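Local coordinates for protein Methylcobalamin\: coenzyme M methyltransferase (Methanosarcina mazei, PDB 4AY7) that catalyses transfer of a methyl group from a methylated corrinoid to coenzyme M, a zinc-dependent step of methanogenesis, at residues A[275-279]-A[313-319]; A[264-270]-A[286-291]; A[13-19]-A[28-34]. One frame throughout, in Å; residues are numbered along the deposited sequence.

Contact 1 (A[275-279]-A[313-319]). With MG (magnesium ion), chain D.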
ATOM      1  N   ALA A 275     -10.800   9.535  12.355  1.00 20.33           N
ATOM      2  CA  ALA A 275      -9.526   9.098  12.881  1.00 20.58           C
ATOM      3  C   ALA A 275      -9.617   8.880  14.441  1.00 21.59           C
ATOM      4  O   ALA A 275      -9.077   7.886  14.993  1.00 21.01           O
ATOM      5  CB  ALA A 275      -8.453  10.140  12.542  1.00 20.54           C
ATOM      6  N   LYS A 276     -10.324   9.760  15.136  1.00 22.73           N
ATOM      7  CA  LYS A 276     -10.481   9.666  16.562  1.00 24.76           C
ATOM      8  C   LYS A 276     -11.090   8.302  16.938  1.00 24.37           C
ATOM      9  O   LYS A 276     -10.586   7.627  17.854  1.00 23.51           O
ATOM     10  CB  LYS A 276     -11.319  10.841  17.057  1.00 27.67           C
ATOM     11  CG  LYS A 276     -11.544  10.847  18.583  1.00 31.01           C
ATOM     12  CD  LYS A 276     -12.728  11.744  18.929  1.00 33.81           C
ATOM     13  CE  LYS A 276     -13.386  11.369  20.272  1.00 38.84           C
ATOM     14  NZ  LYS A 276     -14.705  10.643  20.118  1.00 43.49           N
ATOM     15  N   LYS A 277     -12.062   7.853  16.144  1.00 24.32           N
ATOM     16  CA  LYS A 277     -12.737   6.645  16.455  1.00 26.32           C
ATOM     17  C   LYS A 277     -11.762   5.469  16.179  1.00 23.87           C
ATOM     18  O   LYS A 277     -11.591   4.517  17.025  1.00 22.73           O
ATOM     19  CB  LYS A 277     -14.018   6.517  15.656  1.00 29.12           C
ATOM     20  CG  LYS A 277     -14.672   5.164  15.821  1.00 32.75           C
ATOM     21  CD  LYS A 277     -15.863   4.965  14.875  1.00 38.74           C
ATOM     22  CE  LYS A 277     -16.908   4.061  15.581  1.00 43.48           C
ATOM     23  NZ  LYS A 277     -17.866   3.312  14.708  1.00 46.53           N
ATOM     24  N   GLY A 278     -11.110   5.516  15.018  1.00 22.69           N
ATOM     25  CA  GLY A 278     -10.125   4.491  14.707  1.00 22.53           C
ATOM     26  C   GLY A 278      -9.054   4.347  15.791  1.00 23.06           C
ATOM     27  O   GLY A 278      -8.651   3.202  16.153  1.00 23.00           O
ATOM     28  N   LYS A 279      -8.570   5.487  16.310  1.00 22.46           N
ATOM     29  CA  LYS A 279      -7.506   5.475  17.352  1.00 23.14           C
ATOM     30  C   LYS A 279      -8.020   4.828  18.620  1.00 23.38           C
ATOM     31  O   LYS A 279      -7.265   4.155  19.331  1.00 24.05           O
ATOM     32  CB  LYS A 279      -6.913   6.878  17.607  1.00 23.61           C
ATOM     33  CG  LYS A 279      -6.134   7.445  16.435  1.00 24.14           C
ATOM     34  CD  LYS A 279      -4.729   6.814  16.269  1.00 24.82           C
ATOM     35  CE  LYS A 279      -3.835   7.376  17.369  1.00 24.24           C
ATOM     36  NZ  LYS A 279      -2.496   6.796  17.317  1.00 25.59           N
ATOM     37  N   ALA A 313      -8.608  14.968  10.679  1.00 20.56           N
ATOM     38  CA  ALA A 313      -7.750  13.850  10.973  1.00 19.67           C
ATOM     39  C   ALA A 313      -6.576  14.183  11.904  1.00 19.34           C
ATOM     40  O   ALA A 313      -6.296  13.446  12.882  1.00 19.24           O
ATOM     41  CB  ALA A 313      -7.260  13.214   9.675  1.00 18.39           C
ATOM     42  N   LEU A 314      -5.935  15.326  11.678  1.00 19.61           N
ATOM     43  CA  LEU A 314      -4.870  15.755  12.550  1.00 20.31           C
ATOM     44  C   LEU A 314      -5.370  15.972  13.980  1.00 20.81           C
ATOM     45  O   LEU A 314      -4.731  15.495  14.922  1.00 20.75           O
ATOM     46  CB  LEU A 314      -4.187  17.031  12.027  1.00 20.32           C
ATOM     47  CG  LEU A 314      -3.444  16.833  10.695  1.00 20.36           C
ATOM     48  CD1 LEU A 314      -3.093  18.197  10.056  1.00 20.31           C
ATOM     49  CD2 LEU A 314      -2.193  16.055  11.040  1.00 20.04           C
ATOM     50  N   GLU A 315      -6.504  16.645  14.125  1.00 22.43           N
ATOM     51  CA  GLU A 315      -7.076  16.901  15.458  1.00 24.08           C
ATOM     52  C   GLU A 315      -7.484  15.612  16.171  1.00 22.28           C
ATOM     53  O   GLU A 315      -7.384  15.497  17.417  1.00 21.99           O
ATOM     54  CB  GLU A 315      -8.283  17.835  15.304  1.00 26.96           C
ATOM     55  CG  GLU A 315      -7.821  19.206  14.884  1.00 30.81           C
ATOM     56  CD  GLU A 315      -8.970  20.159  14.800  1.00 37.28           C
ATOM     57  OE1 GLU A 315     -10.089  19.616  14.506  1.00 42.39           O
ATOM     58  OE2 GLU A 315      -8.721  21.380  14.974  1.00 38.56           O
ATOM     59  N   GLY A 316      -7.835  14.630  15.353  1.00 20.54           N
ATOM     60  CA  GLY A 316      -8.311  13.331  15.743  1.00 19.82           C
ATOM     61  C   GLY A 316      -7.196  12.410  16.120  1.00 19.15           C
ATOM     62  O   GLY A 316      -7.450  11.281  16.588  1.00 19.34           O
ATOM     63  N   GLY A 317      -5.971  12.834  15.886  1.00 18.85           N
ATOM     64  CA  GLY A 317      -4.793  12.073  16.267  1.00 19.05           C
ATOM     65  C   GLY A 317      -4.144  11.127  15.263  1.00 19.15           C
ATOM     66  O   GLY A 317      -3.361  10.229  15.652  1.00 19.17           O
ATOM     67  N   ILE A 318      -4.470  11.276  13.967  1.00 18.56           N
ATOM     68  CA  ILE A 318      -3.793  10.517  12.935  1.00 18.10           C
ATOM     69  C   ILE A 318      -2.293  10.606  13.108  1.00 18.02           C
ATOM     70  O   ILE A 318      -1.772  11.640  13.529  1.00 18.43           O
ATOM     71  CB  ILE A 318      -4.226  11.028  11.537  1.00 18.27           C
ATOM     72  CG1 ILE A 318      -4.167   9.890  10.553  1.00 18.81           C
ATOM     73  CG2 ILE A 318      -3.387  12.247  11.047  1.00 18.42           C
ATOM     74  CD1 ILE A 318      -5.343   8.900  10.670  1.00 18.76           C
ATOM     75  N   ASP A 319      -1.596   9.501  12.874  1.00 17.67           N
ATOM     76  CA  ASP A 319      -0.184   9.437  13.065  1.00 18.23           C
ATOM     77  C   ASP A 319       0.629   9.863  11.878  1.00 17.68           C
ATOM     78  O   ASP A 319       1.748  10.378  12.014  1.00 17.72           O
ATOM     79  CB  ASP A 319       0.181   8.056  13.557  1.00 19.21           C
ATOM     80  CG  ASP A 319      -0.538   7.711  14.840  1.00 20.12           C
ATOM     81  OD1 ASP A 319      -0.216   8.376  15.835  1.00 21.04           O
ATOM     82  OD2 ASP A 319      -1.480   6.895  14.880  1.00 19.74           O
TER
HETATM   83 MG    MG D 600       0.058   9.433  17.734  1.00 44.28          MG
HETATM   84  O   HOH W   1      -1.600  10.690  17.865  1.00 26.72           O
HETATM   85  O   HOH W   2       1.528  10.673  17.091  1.00 44.84           O
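K279 and D319 form the salt bridge of this contact: NZ of K279 lies 2.6 Å from OD2 of D319, on that oxygen's syn lone pair. A second, weak bond runs from K279 NZ to D319 OD1 at 3.1 Å, so the ammonium leans mainly on one oxygen. The other oxygen has a stronger partner, since D319 OD1 binds the magnesium ion at 2.2 Å. Two waters also ligate the metal, and one of them donates to G317 O, tying the backbone to the metal's shell. L288 on the adjoining strand 287-292 donates its N to D319 OD2, which thus takes two donors. The lysine gets there by curling: chi2 (-76°) and chi3 (-74°) both bend, and the folded chain passes G317, bringing K279 CE to 3.4 Å from G317 O. Cut back to an alanine, the side chain would probably deprive D319 OD2 of its ammonium partner, leaving the magnesium ion and L288 N on the carboxylate, and open a gap beside the G317 carbonyl. Further out, the start of helix 275-282 meets the C-terminal end of helix 303-315. G316 carries the close backbone approach, its O 3.4 Å from K276 CA in a CA-H...O contact. A CB on G316 would press tightly on K276 N and A275 CB. G317, at positive phi (94°), closes the helix in a Schellman motif, with I318 N and G317 N bonded back to A313 O and L314 O. Next to this turn A275 CB packs on I318 CD1 at 3.8 Å, and more loosely on A313 CB at 4.4 Å. The carboxylate is therefore shared between metal, ammonium and backbone N-H, a setting likely to favour its ionised form and to fix its rotation at the magnesium site.

Contact 2 (A[264-270]-A[286-291])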
ATOM      1  N   GLU A 264       3.454  -1.909  12.102  1.00 19.85           N
ATOM      2  CA  GLU A 264       3.529  -0.623  12.780  1.00 19.92           C
ATOM      3  C   GLU A 264       2.311   0.232  12.534  1.00 19.01           C
ATOM      4  O   GLU A 264       1.816   0.871  13.459  1.00 18.58           O
ATOM      5  CB  GLU A 264       4.750   0.144  12.336  1.00 21.31           C
ATOM      6  CG  GLU A 264       5.999  -0.293  13.053  1.00 23.54           C
ATOM      7  CD  GLU A 264       6.619  -1.556  12.603  1.00 27.13           C
ATOM      8  OE1 GLU A 264       6.156  -2.090  11.582  1.00 24.64           O
ATOM      9  OE2 GLU A 264       7.577  -2.030  13.320  1.00 32.64           O
ATOM     10  N   GLY A 265       1.966   0.379  11.290  1.00 18.21           N
ATOM     11  CA  GLY A 265       0.856   1.223  10.915  1.00 17.94           C
ATOM     12  C   GLY A 265      -0.245   0.481  10.223  1.00 17.59           C
ATOM     13  O   GLY A 265      -0.010  -0.519   9.469  1.00 16.84           O
ATOM     14  N   LEU A 266      -1.442   1.000  10.440  1.00 17.12           N
ATOM     15  CA  LEU A 266      -2.600   0.663   9.699  1.00 17.33           C
ATOM     16  C   LEU A 266      -3.149   1.829   8.849  1.00 17.84           C
ATOM     17  O   LEU A 266      -3.366   2.926   9.296  1.00 18.46           O
ATOM     18  CB  LEU A 266      -3.700   0.115  10.605  1.00 17.22           C
ATOM     19  CG  LEU A 266      -3.326  -1.017  11.501  1.00 17.64           C
ATOM     20  CD1 LEU A 266      -4.528  -1.315  12.369  1.00 18.34           C
ATOM     21  CD2 LEU A 266      -2.919  -2.251  10.700  1.00 17.07           C
ATOM     22  N   SER A 267      -3.322   1.565   7.560  1.00 18.69           N
ATOM     23  CA  SER A 267      -3.802   2.592   6.580  1.00 19.24           C
ATOM     24  C   SER A 267      -5.227   2.255   6.332  1.00 20.14           C
ATOM     25  O   SER A 267      -5.546   1.146   5.848  1.00 21.91           O
ATOM     26  CB  SER A 267      -2.998   2.552   5.317  1.00 19.74           C
ATOM     27  OG  SER A 267      -3.613   3.252   4.252  1.00 20.50           O
ATOM     28  N   VAL A 268      -6.092   3.244   6.547  1.00 21.22           N
ATOM     29  CA  VAL A 268      -7.519   3.058   6.502  1.00 23.53           C
ATOM     30  C   VAL A 268      -8.219   4.184   5.689  1.00 23.96           C
ATOM     31  O   VAL A 268      -7.698   5.275   5.547  1.00 22.82           O
ATOM     32  CB  VAL A 268      -8.170   3.165   7.887  1.00 24.20           C
ATOM     33  CG1 VAL A 268      -7.689   2.015   8.749  1.00 24.86           C
ATOM     34  CG2 VAL A 268      -7.844   4.536   8.530  1.00 24.23           C
ATOM     35  N   GLU A 269      -9.371   3.831   5.173  1.00 25.78           N
ATOM     36  CA  GLU A 269     -10.180   4.739   4.395  1.00 30.80           C
ATOM     37  C   GLU A 269     -11.048   5.546   5.319  1.00 28.84           C
ATOM     38  O   GLU A 269     -11.374   5.154   6.424  1.00 26.20           O
ATOM     39  CB  GLU A 269     -11.104   3.941   3.476  1.00 33.77           C
ATOM     40  CG  GLU A 269     -10.445   3.378   2.247  1.00 39.77           C
ATOM     41  CD  GLU A 269     -11.473   3.078   1.149  1.00 45.38           C
ATOM     42  OE1 GLU A 269     -12.044   1.964   1.191  1.00 40.85           O
ATOM     43  OE2 GLU A 269     -11.691   3.967   0.256  1.00 54.75           O
ATOM     44  N   GLU A 270     -11.498   6.654   4.777  1.00 31.33           N
ATOM     45  CA  GLU A 270     -12.414   7.576   5.418  1.00 33.96           C
ATOM     46  C   GLU A 270     -13.738   6.900   5.823  1.00 33.29           C
ATOM     47  O   GLU A 270     -14.376   7.285   6.780  1.00 32.30           O
ATOM     48  CB  GLU A 270     -12.689   8.658   4.329  1.00 36.18           C
ATOM     49  CG  GLU A 270     -13.504   9.853   4.747  1.00 40.64           C
ATOM     50  CD  GLU A 270     -14.975   9.514   4.818  1.00 44.03           C
ATOM     51  OE1 GLU A 270     -15.421   8.802   3.874  1.00 43.77           O
ATOM     52  OE2 GLU A 270     -15.640   9.900   5.839  1.00 45.82           O
ATOM     53  N   ALA A 286      -1.182  -0.285  17.286  1.00 19.43           N
ATOM     54  CA  ALA A 286      -0.673   0.119  15.970  1.00 18.50           C
ATOM     55  C   ALA A 286      -0.978   1.613  15.822  1.00 18.39           C
ATOM     56  O   ALA A 286      -1.742   2.187  16.648  1.00 18.09           O
ATOM     57  CB  ALA A 286      -1.289  -0.660  14.818  1.00 19.45           C
ATOM     58  N   ARG A 287      -0.274   2.261  14.905  1.00 17.60           N
ATOM     59  CA  ARG A 287      -0.538   3.643  14.565  1.00 18.00           C
ATOM     60  C   ARG A 287      -1.450   3.732  13.383  1.00 17.52           C
ATOM     61  O   ARG A 287      -1.639   2.749  12.640  1.00 17.67           O
ATOM     62  CB  ARG A 287       0.762   4.363  14.287  1.00 18.14           C
ATOM     63  CG  ARG A 287       1.404   5.056  15.464  1.00 18.62           C
ATOM     64  CD  ARG A 287       1.677   4.096  16.620  1.00 19.45           C
ATOM     65  NE  ARG A 287       2.530   2.985  16.263  1.00 19.27           N
ATOM     66  CZ  ARG A 287       2.586   1.810  16.882  1.00 20.88           C
ATOM     67  NH1 ARG A 287       1.920   1.564  17.996  1.00 22.63           N
ATOM     68  NH2 ARG A 287       3.388   0.848  16.442  1.00 20.63           N
ATOM     69  N   LEU A 288      -2.041   4.900  13.166  1.00 17.56           N
ATOM     70  CA  LEU A 288      -3.065   5.080  12.124  1.00 17.56           C
ATOM     71  C   LEU A 288      -2.612   6.050  11.027  1.00 17.53           C
ATOM     72  O   LEU A 288      -2.074   7.137  11.291  1.00 17.44           O
ATOM     73  CB  LEU A 288      -4.403   5.493  12.716  1.00 17.88           C
ATOM     74  CG  LEU A 288      -5.661   5.331  11.869  1.00 18.22           C
ATOM     75  CD1 LEU A 288      -5.934   3.874  11.532  1.00 18.96           C
ATOM     76  CD2 LEU A 288      -6.892   6.005  12.520  1.00 19.19           C
ATOM     77  N   VAL A 289      -2.725   5.591   9.789  1.00 17.84           N
ATOM     78  CA  VAL A 289      -2.282   6.327   8.627  1.00 17.57           C
ATOM     79  C   VAL A 289      -3.527   6.605   7.792  1.00 18.31           C
ATOM     80  O   VAL A 289      -4.326   5.726   7.537  1.00 17.99           O
ATOM     81  CB  VAL A 289      -1.293   5.534   7.784  1.00 17.65           C
ATOM     82  CG1 VAL A 289      -0.891   6.356   6.554  1.00 18.17           C
ATOM     83  CG2 VAL A 289      -0.073   5.043   8.639  1.00 16.98           C
ATOM     84  N   GLY A 290      -3.672   7.844   7.358  1.00 18.68           N
ATOM     85  CA  GLY A 290      -4.855   8.218   6.550  1.00 18.50           C
ATOM     86  C   GLY A 290      -5.288   9.634   6.817  1.00 18.66           C
ATOM     87  O   GLY A 290      -4.463  10.419   7.219  1.00 18.41           O
ATOM     88  N   ASN A 291      -6.564   9.986   6.612  1.00 19.35           N
ATOM     89  CA  ASN A 291      -7.632   9.120   6.079  1.00 20.35           C
ATOM     90  C   ASN A 291      -8.491   9.849   5.031  1.00 21.26           C
ATOM     91  O   ASN A 291      -9.735   9.661   4.975  1.00 22.39           O
ATOM     92  CB  ASN A 291      -8.532   8.672   7.218  1.00 21.38           C
ATOM     93  CG  ASN A 291      -9.158   9.838   7.943  1.00 23.11           C
ATOM     94  OD1 ASN A 291      -8.837  10.987   7.646  1.00 23.44           O
ATOM     95  ND2 ASN A 291     -10.020   9.557   8.901  1.00 22.74           N
TER
HETATM   96  O   HOH W   3      -4.330   5.558   4.294  1.00 29.04           O
HETATM   97  O   HOH W   4     -11.130   6.809   8.585  1.00 42.67           O
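V268 and L288 make the closest apolar pair, CG2 of V268 standing 3.6 Å from CD1 of L288, the side chains crossing at about a right angle. L288 sets its CG anti to the backbone N (chi1 -162°), which lets CD1 reach over the neighbouring strand as far as the L266 carbonyl. On the same sheet face L266 turns its CG to A286 CB, 3.9 Å away, and helix 275-282 covers L288 through K279 and I282. Behind these side chains the strands run parallel, their short-segment axes 27° apart, in the register G265-R287, L266-L288 and S267-V289. Four backbone bonds join them: R287 N to E264 O, L266 N to R287 O at 2.8 Å, V289 N to L266 O, and the longer V268 N to V289 O at 3.2 Å. Beyond V289 a CB on G290 would clash with V268 O, and a cis peptide leads into N291. There a water joins the segments, donating to E269 O at 2.7 Å and accepting from N291 ND2 at 3.0 Å. S267, on the face away from L266, bonds H246 ND1 through OG. Further along, E269 pairs with K271, its side chain about 4 Å from the zinc ion at nearest atoms. At the other end the R287 guanidinium approaches E264 O obliquely, NH2 at 3.4 Å but too badly angled to bond, and its NE donates to L23 O. This beta-alpha-beta crossover of the TIM barrel thus joins an apolar layer under its helix to a mixed face, where S267 beside V289 probably orients the zinc ligand H246 from the second shell.

Contact 3 (A[13-19]-A[28-34])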
ATOM      1  N   PHE A  13      14.767  16.074  12.996  1.00 35.23           N
ATOM      2  CA  PHE A  13      14.268  14.963  12.222  1.00 31.31           C
ATOM      3  C   PHE A  13      14.523  15.267  10.765  1.00 30.36           C
ATOM      4  O   PHE A  13      14.573  16.422  10.364  1.00 29.05           O
ATOM      5  CB  PHE A  13      12.779  14.765  12.419  1.00 32.30           C
ATOM      6  CG  PHE A  13      12.409  14.210  13.762  1.00 33.68           C
ATOM      7  CD1 PHE A  13      12.420  12.828  13.989  1.00 33.75           C
ATOM      8  CD2 PHE A  13      12.036  15.051  14.795  1.00 35.18           C
ATOM      9  CE1 PHE A  13      12.040  12.308  15.216  1.00 34.31           C
ATOM     10  CE2 PHE A  13      11.692  14.541  16.035  1.00 35.56           C
ATOM     11  CZ  PHE A  13      11.703  13.175  16.257  1.00 34.89           C
ATOM     12  N   THR A  14      14.701  14.195   9.988  1.00 27.80           N
ATOM     13  CA  THR A  14      14.683  14.192   8.525  1.00 26.66           C
ATOM     14  C   THR A  14      13.340  13.627   8.132  1.00 25.20           C
ATOM     15  O   THR A  14      12.611  13.085   8.965  1.00 23.44           O
ATOM     16  CB  THR A  14      15.817  13.362   7.919  1.00 26.20           C
ATOM     17  OG1 THR A  14      15.655  11.967   8.227  1.00 25.71           O
ATOM     18  CG2 THR A  14      17.139  13.861   8.390  1.00 26.99           C
ATOM     19  N   LEU A  15      12.995  13.765   6.856  1.00 24.27           N
ATOM     20  CA  LEU A  15      11.723  13.224   6.426  1.00 22.86           C
ATOM     21  C   LEU A  15      11.687  11.728   6.716  1.00 22.54           C
ATOM     22  O   LEU A  15      10.605  11.212   7.034  1.00 21.30           O
ATOM     23  CB  LEU A  15      11.463  13.438   4.937  1.00 22.60           C
ATOM     24  CG  LEU A  15      11.350  14.863   4.389  1.00 22.83           C
ATOM     25  CD1 LEU A  15      11.080  14.749   2.874  1.00 22.47           C
ATOM     26  CD2 LEU A  15      10.395  15.778   5.181  1.00 23.27           C
ATOM     27  N   LYS A  16      12.828  11.062   6.572  1.00 22.83           N
ATOM     28  CA  LYS A  16      12.912   9.642   6.785  1.00 23.51           C
ATOM     29  C   LYS A  16      12.752   9.287   8.264  1.00 22.99           C
ATOM     30  O   LYS A  16      11.934   8.437   8.607  1.00 21.73           O
ATOM     31  CB  LYS A  16      14.219   9.005   6.205  1.00 25.95           C
ATOM     32  CG  LYS A  16      14.469   7.544   6.640  1.00 27.50           C
ATOM     33  CD  LYS A  16      15.548   6.822   5.870  1.00 29.90           C
ATOM     34  CE  LYS A  16      16.995   7.047   6.270  1.00 32.89           C
ATOM     35  NZ  LYS A  16      17.909   6.427   5.173  1.00 39.09           N
ATOM     36  N   THR A  17      13.531   9.945   9.120  1.00 23.39           N
ATOM     37  CA  THR A  17      13.516   9.646  10.583  1.00 23.60           C
ATOM     38  C   THR A  17      12.162   9.973  11.200  1.00 22.20           C
ATOM     39  O   THR A  17      11.694   9.238  12.079  1.00 21.86           O
ATOM     40  CB  THR A  17      14.642  10.258  11.413  1.00 24.09           C
ATOM     41  OG1 THR A  17      14.577  11.651  11.320  1.00 26.87           O
ATOM     42  CG2 THR A  17      16.069   9.763  11.091  1.00 25.73           C
ATOM     43  N   ARG A  18      11.518  11.029  10.720  1.00 21.79           N
ATOM     44  CA  ARG A  18      10.189  11.407  11.224  1.00 21.47           C
ATOM     45  C   ARG A  18       9.184  10.343  10.840  1.00 20.01           C
ATOM     46  O   ARG A  18       8.301  10.003  11.647  1.00 18.48           O
ATOM     47  CB  ARG A  18       9.743  12.747  10.683  1.00 22.51           C
ATOM     48  CG  ARG A  18       8.408  13.228  11.195  1.00 23.39           C
ATOM     49  CD  ARG A  18       8.000  14.555  10.617  1.00 23.90           C
ATOM     50  NE  ARG A  18       8.916  15.645  11.016  1.00 24.50           N
ATOM     51  CZ  ARG A  18       9.720  16.330  10.200  1.00 24.71           C
ATOM     52  NH1 ARG A  18       9.784  16.072   8.923  1.00 25.83           N
ATOM     53  NH2 ARG A  18      10.478  17.300  10.682  1.00 26.50           N
ATOM     54  N   LEU A  19       9.224   9.893   9.564  1.00 19.71           N
ATOM     55  CA  LEU A  19       8.223   8.895   9.133  1.00 19.23           C
ATOM     56  C   LEU A  19       8.310   7.634   9.969  1.00 19.22           C
ATOM     57  O   LEU A  19       7.304   7.080  10.402  1.00 19.01           O
ATOM     58  CB  LEU A  19       8.259   8.573   7.611  1.00 18.70           C
ATOM     59  CG  LEU A  19       7.197   7.580   7.092  1.00 18.07           C
ATOM     60  CD1 LEU A  19       5.779   8.050   7.453  1.00 17.91           C
ATOM     61  CD2 LEU A  19       7.380   7.290   5.579  1.00 17.89           C
ATOM     62  N   VAL A  28       7.381  12.634  17.862  1.00 26.08           N
ATOM     63  CA  VAL A  28       7.810  13.458  16.753  1.00 25.78           C
ATOM     64  C   VAL A  28       7.471  14.914  16.939  1.00 26.90           C
ATOM     65  O   VAL A  28       6.592  15.268  17.752  1.00 25.40           O
ATOM     66  CB  VAL A  28       7.153  12.977  15.441  1.00 24.64           C
ATOM     67  CG1 VAL A  28       7.651  11.612  15.070  1.00 24.53           C
ATOM     68  CG2 VAL A  28       5.642  13.018  15.595  1.00 24.25           C
ATOM     69  N   ASP A  29       8.172  15.753  16.177  1.00 25.96           N
ATOM     70  CA  ASP A  29       7.904  17.175  16.169  1.00 26.41           C
ATOM     71  C   ASP A  29       6.561  17.520  15.543  1.00 24.95           C
ATOM     72  O   ASP A  29       5.896  18.442  15.958  1.00 25.98           O
ATOM     73  CB  ASP A  29       9.034  17.930  15.454  1.00 27.81           C
ATOM     74  CG  ASP A  29       9.334  17.386  14.053  1.00 27.70           C
ATOM     75  OD1 ASP A  29       9.056  16.183  13.697  1.00 26.03           O
ATOM     76  OD2 ASP A  29       9.930  18.191  13.303  1.00 28.56           O
ATOM     77  N   LYS A  30       6.168  16.783  14.502  1.00 23.41           N
ATOM     78  CA  LYS A  30       4.931  17.046  13.771  1.00 23.50           C
ATOM     79  C   LYS A  30       4.516  15.825  12.957  1.00 21.69           C
ATOM     80  O   LYS A  30       5.338  14.970  12.743  1.00 21.23           O
ATOM     81  CB  LYS A  30       5.104  18.275  12.841  1.00 24.92           C
ATOM     82  CG  LYS A  30       5.991  18.056  11.636  1.00 25.75           C
ATOM     83  CD  LYS A  30       6.367  19.339  10.891  1.00 28.21           C
ATOM     84  CE  LYS A  30       7.187  19.034   9.674  1.00 29.28           C
ATOM     85  NZ  LYS A  30       7.833  20.204   9.018  1.00 33.14           N
ATOM     86  N   VAL A  31       3.237  15.686  12.611  1.00 20.78           N
ATOM     87  CA  VAL A  31       2.752  14.533  11.838  1.00 20.30           C
ATOM     88  C   VAL A  31       3.312  14.629  10.388  1.00 20.22           C
ATOM     89  O   VAL A  31       3.183  15.691   9.753  1.00 20.55           O
ATOM     90  CB  VAL A  31       1.218  14.534  11.826  1.00 20.53           C
ATOM     91  CG1 VAL A  31       0.650  13.501  10.857  1.00 19.65           C
ATOM     92  CG2 VAL A  31       0.661  14.398  13.279  1.00 20.67           C
ATOM     93  N   PRO A  32       4.016  13.583   9.900  1.00 19.21           N
ATOM     94  CA  PRO A  32       4.453  13.570   8.474  1.00 19.88           C
ATOM     95  C   PRO A  32       3.263  13.472   7.590  1.00 19.63           C
ATOM     96  O   PRO A  32       2.220  12.910   8.003  1.00 19.40           O
ATOM     97  CB  PRO A  32       5.235  12.281   8.346  1.00 19.59           C
ATOM     98  CG  PRO A  32       4.771  11.457   9.439  1.00 19.70           C
ATOM     99  CD  PRO A  32       4.270  12.296  10.547  1.00 19.51           C
ATOM    100  N   VAL A  33       3.399  14.026   6.382  1.00 20.88           N
ATOM    101  CA  VAL A  33       2.334  13.970   5.383  1.00 20.70           C
ATOM    102  C   VAL A  33       2.888  13.288   4.174  1.00 21.95           C
ATOM    103  O   VAL A  33       3.867  13.745   3.591  1.00 22.51           O
ATOM    104  CB  VAL A  33       1.715  15.319   5.056  1.00 21.76           C
ATOM    105  CG1 VAL A  33       2.783  16.361   4.663  1.00 22.77           C
ATOM    106  CG2 VAL A  33       0.589  15.171   4.048  1.00 21.40           C
ATOM    107  N   CYS A  34       2.279  12.170   3.854  1.00 21.26           N
ATOM    108  CA  CYS A  34       2.728  11.407   2.661  1.00 22.87           C
ATOM    109  C   CYS A  34       1.678  10.431   2.242  1.00 23.20           C
ATOM    110  O   CYS A  34       0.581  10.454   2.795  1.00 24.79           O
ATOM    111  CB  CYS A  34       4.026  10.699   2.938  1.00 23.01           C
ATOM    112  SG  CYS A  34       3.848   9.359   4.061  1.00 25.37           S
TER
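R18 presents its guanidinium edge to D29 and one face to K30, whose CE lies over the centre of the group, 3.7 Å above its plane. At the edge the grip is side-on and two-pronged: R18 NE meets D29 OD1 at 2.7 Å and R18 NH2 meets D29 OD2 at 2.8 Å, both nearly straight, with guanidinium and carboxylate planes 23° apart. R18 reaches the acid with CG anti to its N (chi1 -178°) and a bend at chi3. The F13 ring tilts 22° from the carboxylate, and its CD2 approaches D29 OD1 obliquely at 3.4 Å. Alongside, the R18 chain rides on the loop, its CD 3.4 Å from K30 O. V28 CG1 packs against the R18 carbonyl, 3.8 Å from its O; apolar contact comes from L19 CD1, 4.1 Å from both P32 CG and C34 SG. T14 is the N-cap, and it forms a capping box with T17: T17 N donates to T14 OG1 and T14 N to T17 OG1. Backbone bonds from P32 and C34 to L321 carry the loop along strand 320-323. K30 NZ approaches R18 NH2 to 4.3 Å, a like-charge proximity that the D29 carboxylate probably offsets. D29 N is buried without a partner in the model; it is the D29 side chain, through its two bonds from R18, that is held to helix 15-24.

Contact 3 closes first along the chain, whereas contacts 1 and 2 interleave, because helix 275-282 of contact 1 is the crossover between the two strands of contact 2. The centres of those two lie 9 Å apart and they touch, with D319 against R287 and I318 against G290. Contact 3 is centred about 17 Å from contact 1 and 15 Å from contact 2; its V31 and P32 pack on D319 and its neighbours, but its nearest atoms stay about 6 Å from contact 2. Strand 320-323, which begins just after contact 1, lies beside strand 287-292 and the 28-34 loop. Contact 1 thus touches both others, joining the magnesium surroundings to TIM-barrel strands nearer the zinc.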